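Local coordinates for probable glucarate dehydratase (Mycobacterium smegmatis str. MC2 155, PDB 3VDG), which probably catalyses the metal-dependent dehydration of glucarate, as a member of the enolase superfamily, at residues A290-V295 and V312-H317; A33-V38 and A59-D64. All coordinates share one frame; numbering follows the deposited sequence.

Contact 1: residues A290-V295 and V312-H317; sequences ATNMCV and VVLSDH. With NA (sodium ion), chain C; FMT (formic acid), chain B.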
loop_
_atom_site.group_PDB
_atom_site.type_symbol
_atom_site.label_atom_id
_atom_site.label_comp_id
_atom_site.label_asym_id
_atom_site.label_seq_id
_atom_site.Cartn_x
_atom_site.Cartn_y
_atom_site.Cartn_z
ATOM N N ALA A 290 19.803 6.410 -7.626
ATOM C CA ALA A 290 19.078 5.409 -6.854
ATOM C C ALA A 290 19.669 5.337 -5.457
ATOM O O ALA A 290 20.805 5.751 -5.240
ATOM C CB ALA A 290 19.205 4.055 -7.529
ATOM N N THR A 291 18.912 4.800 -4.502
ATOM C CA THR A 291 19.454 4.637 -3.169
ATOM C C THR A 291 18.932 3.393 -2.448
ATOM O O THR A 291 17.792 2.975 -2.655
ATOM C CB THR A 291 19.122 5.840 -2.290
ATOM O OG1 THR A 291 19.829 5.707 -1.045
ATOM C CG2 THR A 291 17.628 5.869 -2.000
ATOM N N ASN A 292 19.788 2.810 -1.610
ATOM C CA ASN A 292 19.350 1.977 -0.491
ATOM C C ASN A 292 20.117 2.369 0.754
ATOM O O ASN A 292 20.445 1.517 1.581
ATOM C CB ASN A 292 19.595 0.500 -0.753
ATOM C CG ASN A 292 21.020 0.218 -1.192
ATOM O OD1 ASN A 292 21.262 -0.089 -2.355
ATOM N ND2 ASN A 292 21.969 0.322 -0.266
ATOM N N MET A 293 20.442 3.646 0.877
ATOM C CA MET A 293 21.167 4.098 2.044
ATOM C C MET A 293 20.502 5.302 2.662
ATOM O O MET A 293 20.379 5.373 3.865
ATOM C CB MET A 293 22.636 4.405 1.714
ATOM C CG MET A 293 23.460 3.171 1.406
ATOM S SD MET A 293 25.157 3.597 0.921
ATOM C CE MET A 293 25.837 3.956 2.540
ATOM N N CYS A 294 20.050 6.254 1.855
ATOM C CA CYS A 294 19.427 7.433 2.465
ATOM C C CYS A 294 17.903 7.354 2.490
ATOM O O CYS A 294 17.251 8.214 3.074
ATOM C CB CYS A 294 19.933 8.745 1.833
ATOM S SG CYS A 294 19.610 8.886 0.071
ATOM N N VAL A 295 17.340 6.319 1.863
ATOM C CA VAL A 295 15.913 5.999 2.012
ATOM C C VAL A 295 15.762 4.489 2.302
ATOM O O VAL A 295 15.752 3.667 1.373
ATOM C CB VAL A 295 15.096 6.353 0.744
ATOM C CG1 VAL A 295 13.614 6.055 0.972
ATOM C CG2 VAL A 295 15.254 7.824 0.389
ATOM N N VAL A 312 15.149 6.959 -7.930
ATOM C CA VAL A 312 14.865 5.509 -7.866
ATOM C C VAL A 312 15.090 5.010 -6.430
ATOM O O VAL A 312 16.104 5.337 -5.815
ATOM C CB VAL A 312 15.788 4.708 -8.816
ATOM C CG1 VAL A 312 15.558 3.216 -8.652
ATOM C CG2 VAL A 312 15.605 5.118 -10.287
ATOM N N VAL A 313 14.146 4.251 -5.876
ATOM C CA VAL A 313 14.330 3.687 -4.524
ATOM C C VAL A 313 14.527 2.174 -4.668
ATOM O O VAL A 313 13.826 1.516 -5.439
ATOM C CB VAL A 313 13.116 3.968 -3.606
ATOM C CG1 VAL A 313 13.311 3.303 -2.238
ATOM C CG2 VAL A 313 12.940 5.473 -3.417
ATOM N N LEU A 314 15.503 1.613 -3.979
ATOM C CA LEU A 314 15.664 0.167 -4.027
ATOM C C LEU A 314 14.876 -0.466 -2.908
ATOM O O LEU A 314 15.144 -0.213 -1.753
ATOM C CB LEU A 314 17.129 -0.248 -3.948
ATOM C CG LEU A 314 17.911 -0.406 -5.251
ATOM C CD1 LEU A 314 18.045 0.919 -5.967
ATOM C CD2 LEU A 314 19.293 -0.998 -4.990
ATOM N N SER A 315 13.859 -1.258 -3.250
ATOM C CA SER A 315 13.101 -1.933 -2.202
ATOM C C SER A 315 13.975 -3.011 -1.556
ATOM O O SER A 315 14.939 -3.486 -2.152
ATOM C CB SER A 315 11.855 -2.594 -2.790
ATOM O OG SER A 315 12.240 -3.598 -3.741
ATOM N N ASP A 316 13.616 -3.416 -0.347
ATOM C CA ASP A 316 14.217 -4.589 0.282
ATOM C C ASP A 316 13.284 -5.039 1.395
ATOM O O ASP A 316 13.193 -4.378 2.438
ATOM C CB ASP A 316 15.603 -4.256 0.860
ATOM C CG ASP A 316 16.313 -5.482 1.387
ATOM O OD1 ASP A 316 15.605 -6.405 1.855
ATOM O OD2 ASP A 316 17.568 -5.525 1.346
ATOM N N HIS A 317 12.582 -6.155 1.193
ATOM C CA HIS A 317 11.562 -6.553 2.178
ATOM C C HIS A 317 12.152 -6.906 3.512
ATOM O O HIS A 317 11.442 -6.942 4.512
ATOM C CB HIS A 317 10.683 -7.700 1.664
ATOM C CG HIS A 317 11.358 -9.046 1.650
ATOM N ND1 HIS A 317 12.041 -9.503 0.587
ATOM C CD2 HIS A 317 11.392 -10.066 2.612
ATOM C CE1 HIS A 317 12.511 -10.729 0.857
ATOM N NE2 HIS A 317 12.113 -11.067 2.103
HETATM NA NA NA C . 23.119 -0.204 -3.521
HETATM C C FMT B . 25.088 -2.559 0.102
HETATM O O1 FMT B . 24.762 -1.669 -0.676
HETATM O O2 FMT B . 24.180 -3.112 0.914
HETATM O O HOH W 1 24.099 1.444 -2.135
HETATM O O HOH W 2 16.006 1.010 0.576
HETATM O O HOH W 3 23.591 -2.322 -2.778
#
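The amide of Asn292 is met around its rim: neither the sodium ion nor Leu314 lies over a flat face. OD1 takes the ion at 2.2 Å and also touches Leu314 CD2 at 3.4 Å, while ND2 makes two weak hydrogen bonds from opposite sides of the amide plane, one to a formate oxygen and one to a water that itself binds the ion. This is a worked example of how an enolase-superfamily (β/α)-barrel builds its metal site at the C-terminal ends of parallel strands. Asn292 follows strand 289-291, and strand 312-315, next in the β-α-β unit, backs it with Leu314. Asp244 and Glu269, from preceding strands, complete the protein ligands; the sodium probably occupies the site meant for magnesium. With CG set between the backbone N and the carbonyl carbon (chi1 51°), the amide passes obliquely by Leu314 to reach the ion.

Behind the site the pairing is regular. Thr291 N donates to Val312 O (3.1 Å, bent at 138°), and Leu314 N returns a straighter bond to Thr291 O (3.0 Å). Ala290 CB fits against both Val312 CB and Leu314 CD1, each at 3.7 Å. After the strand, Thr291 OG1 accepts from Met293 N and Cys294 N, an ST turn combined with an ST motif. It is also bonded to Asp270, whose carboxylate takes Asn292 N as well, consistent with a second shell that holds the metal ligand in place. Where the turn comes back, a single water donates to Val295 O and to Leu314 O, 2.8 Å from each.

Contact 2: residues A33-V38 and A59-D64; sequences ARVTPV and AVIQLD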
loop_
_atom_site.group_PDB
_atom_site.type_symbol
_atom_site.label_atom_id
_atom_site.label_comp_id
_atom_site.label_asym_id
_atom_site.label_seq_id
_atom_site.Cartn_x
_atom_site.Cartn_y
_atom_site.Cartn_z
ATOM N N ALA A 33 7.720 -20.287 17.175
ATOM C CA ALA A 33 8.653 -20.145 16.067
ATOM C C ALA A 33 9.992 -20.758 16.450
ATOM O O ALA A 33 10.462 -20.603 17.578
ATOM C CB ALA A 33 8.845 -18.685 15.719
ATOM N N ARG A 34 10.592 -21.463 15.506
ATOM C CA ARG A 34 11.952 -21.972 15.647
ATOM C C ARG A 34 12.862 -21.085 14.797
ATOM O O ARG A 34 12.658 -20.976 13.590
ATOM C CB ARG A 34 12.003 -23.414 15.137
ATOM C CG ARG A 34 11.214 -24.372 16.029
ATOM C CD ARG A 34 11.051 -25.720 15.367
ATOM N NE ARG A 34 10.018 -25.703 14.339
ATOM C CZ ARG A 34 10.010 -26.535 13.302
ATOM N NH1 ARG A 34 10.978 -27.429 13.168
ATOM N NH2 ARG A 34 9.048 -26.482 12.402
ATOM N N VAL A 35 13.829 -20.433 15.436
ATOM C CA VAL A 35 14.801 -19.574 14.753
ATOM C C VAL A 35 16.161 -20.291 14.700
ATOM O O VAL A 35 16.728 -20.613 15.740
ATOM C CB VAL A 35 14.976 -18.228 15.494
ATOM C CG1 VAL A 35 15.950 -17.317 14.737
ATOM C CG2 VAL A 35 13.634 -17.545 15.695
ATOM N N THR A 36 16.672 -20.548 13.498
ATOM C CA THR A 36 17.917 -21.295 13.318
ATOM C C THR A 36 18.959 -20.434 12.601
ATOM O O THR A 36 18.835 -20.177 11.400
ATOM C CB THR A 36 17.690 -22.561 12.459
ATOM O OG1 THR A 36 16.628 -23.334 13.026
ATOM C CG2 THR A 36 18.954 -23.431 12.400
ATOM N N PRO A 37 20.001 -19.995 13.326
ATOM C CA PRO A 37 21.059 -19.266 12.607
ATOM C C PRO A 37 21.890 -20.218 11.738
ATOM O O PRO A 37 22.144 -21.352 12.135
ATOM C CB PRO A 37 21.880 -18.598 13.739
ATOM C CG PRO A 37 21.500 -19.304 15.000
ATOM C CD PRO A 37 20.180 -20.004 14.793
ATOM N N VAL A 38 22.250 -19.785 10.532
ATOM C CA VAL A 38 23.049 -20.595 9.622
ATOM C C VAL A 38 24.212 -19.761 9.087
ATOM O O VAL A 38 24.186 -18.529 9.169
ATOM C CB VAL A 38 22.205 -21.089 8.435
ATOM C CG1 VAL A 38 21.066 -21.977 8.946
ATOM C CG2 VAL A 38 21.663 -19.897 7.635
ATOM N N ALA A 59 19.376 -16.024 9.566
ATOM C CA ALA A 59 18.536 -16.742 10.528
ATOM C C ALA A 59 17.314 -17.237 9.768
ATOM O O ALA A 59 16.677 -16.483 9.033
ATOM C CB ALA A 59 18.127 -15.839 11.690
ATOM N N VAL A 60 17.034 -18.521 9.902
ATOM C CA VAL A 60 15.849 -19.134 9.295
ATOM C C VAL A 60 14.745 -19.174 10.328
ATOM O O VAL A 60 14.953 -19.640 11.472
ATOM C CB VAL A 60 16.163 -20.556 8.819
ATOM C CG1 VAL A 60 14.875 -21.296 8.436
ATOM C CG2 VAL A 60 17.146 -20.504 7.643
ATOM N N ILE A 61 13.578 -18.654 9.952
ATOM C CA ILE A 61 12.387 -18.706 10.793
ATOM C C ILE A 61 11.477 -19.806 10.290
ATOM O O ILE A 61 11.131 -19.845 9.112
ATOM C CB ILE A 61 11.584 -17.375 10.811
ATOM C CG1 ILE A 61 12.230 -16.351 11.750
ATOM C CG2 ILE A 61 10.167 -17.597 11.339
ATOM C CD1 ILE A 61 13.544 -15.809 11.252
ATOM N N GLN A 62 11.111 -20.713 11.192
ATOM C CA GLN A 62 10.071 -21.703 10.902
ATOM C C GLN A 62 8.931 -21.340 11.833
ATOM O O GLN A 62 9.068 -21.398 13.064
ATOM C CB GLN A 62 10.576 -23.125 11.163
ATOM C CG GLN A 62 11.386 -23.709 10.011
ATOM C CD GLN A 62 12.126 -24.983 10.407
ATOM O OE1 GLN A 62 12.964 -24.965 11.306
ATOM N NE2 GLN A 62 11.816 -26.085 9.736
ATOM N N LEU A 63 7.822 -20.890 11.255
ATOM C CA LEU A 63 6.732 -20.357 12.061
ATOM C C LEU A 63 5.663 -21.448 12.105
ATOM O O LEU A 63 5.090 -21.796 11.075
ATOM C CB LEU A 63 6.176 -19.074 11.421
ATOM C CG LEU A 63 5.009 -18.440 12.177
ATOM C CD1 LEU A 63 5.519 -17.858 13.482
ATOM C CD2 LEU A 63 4.305 -17.355 11.364
ATOM N N ASP A 64 5.417 -21.986 13.299
ATOM C CA ASP A 64 4.526 -23.135 13.485
ATOM C C ASP A 64 3.115 -22.713 13.897
ATOM O O ASP A 64 2.945 -21.740 14.635
ATOM C CB ASP A 64 5.132 -24.054 14.549
ATOM C CG ASP A 64 6.501 -24.591 14.128
ATOM O OD1 ASP A 64 6.638 -25.009 12.959
ATOM O OD2 ASP A 64 7.438 -24.589 14.953
HETATM O O HOH W 4 14.294 -22.644 12.027
#
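Arg34 and Asp64 meet side-on at one end of an antiparallel strand pair, NE giving to OD2 and NH2 to OD1, both at 2.9 Å, with guanidinium and carboxylate nearly coplanar. The arginine chain bends at chi3 (-78°), which turns the group back over the neighbouring strand; there the Gln62 amide stacks on one guanidinium face, the planes 29° apart and OE1 3.7 Å from NH1 of Arg34. Asp64 OD1 has a second partner in Thr70, and Gln62 NE2 bonds Glu407.

The open side is limited to the exposed Arg34 end; near Thr36 the same face is closed by helix 407-420. Between them a water sits 2.8 Å from both Arg34 O and Gln62 OE1 and 2.6 Å from Thr36 OG1. The tight part is the backbone, where four hydrogen bonds join Arg34 to Gln62 and Thr36 to Val60, together with the apolar reverse face buried under helices. There Val35 CG1 makes an ordinary contact with Ala59 CB (4.0 Å), as Ala33 CB does with Leu63 CD1 (4.1 Å).

The strands belong to the three-stranded meander of the N-terminal capping domain. Strand 70-75 pairs with the far edge of 59-64, helices 79-92 and 131-151 pack on the apolar face, and helix 407-420 also reaches Val38.

Both contacts pair neighbouring strands, yet they share no element: contact 1 belongs to the barrel and contact 2 to the capping domain, with centres 27 Å apart and nearest atoms about 10 Å apart. Contact 1 is parallel and its touching residues are all buried; one strand gives way to a turn and the other to a helix start, so its polar chemistry gathers at the strand ends as metal coordination and turn bonds. Contact 2 is antiparallel, paired along nearly its full length and only partly buried. In this protein, then, the barrel strands end at a metal site, whereas the capping-domain pair carries an ion pair with a stacked amide at its exposed Arg34 end.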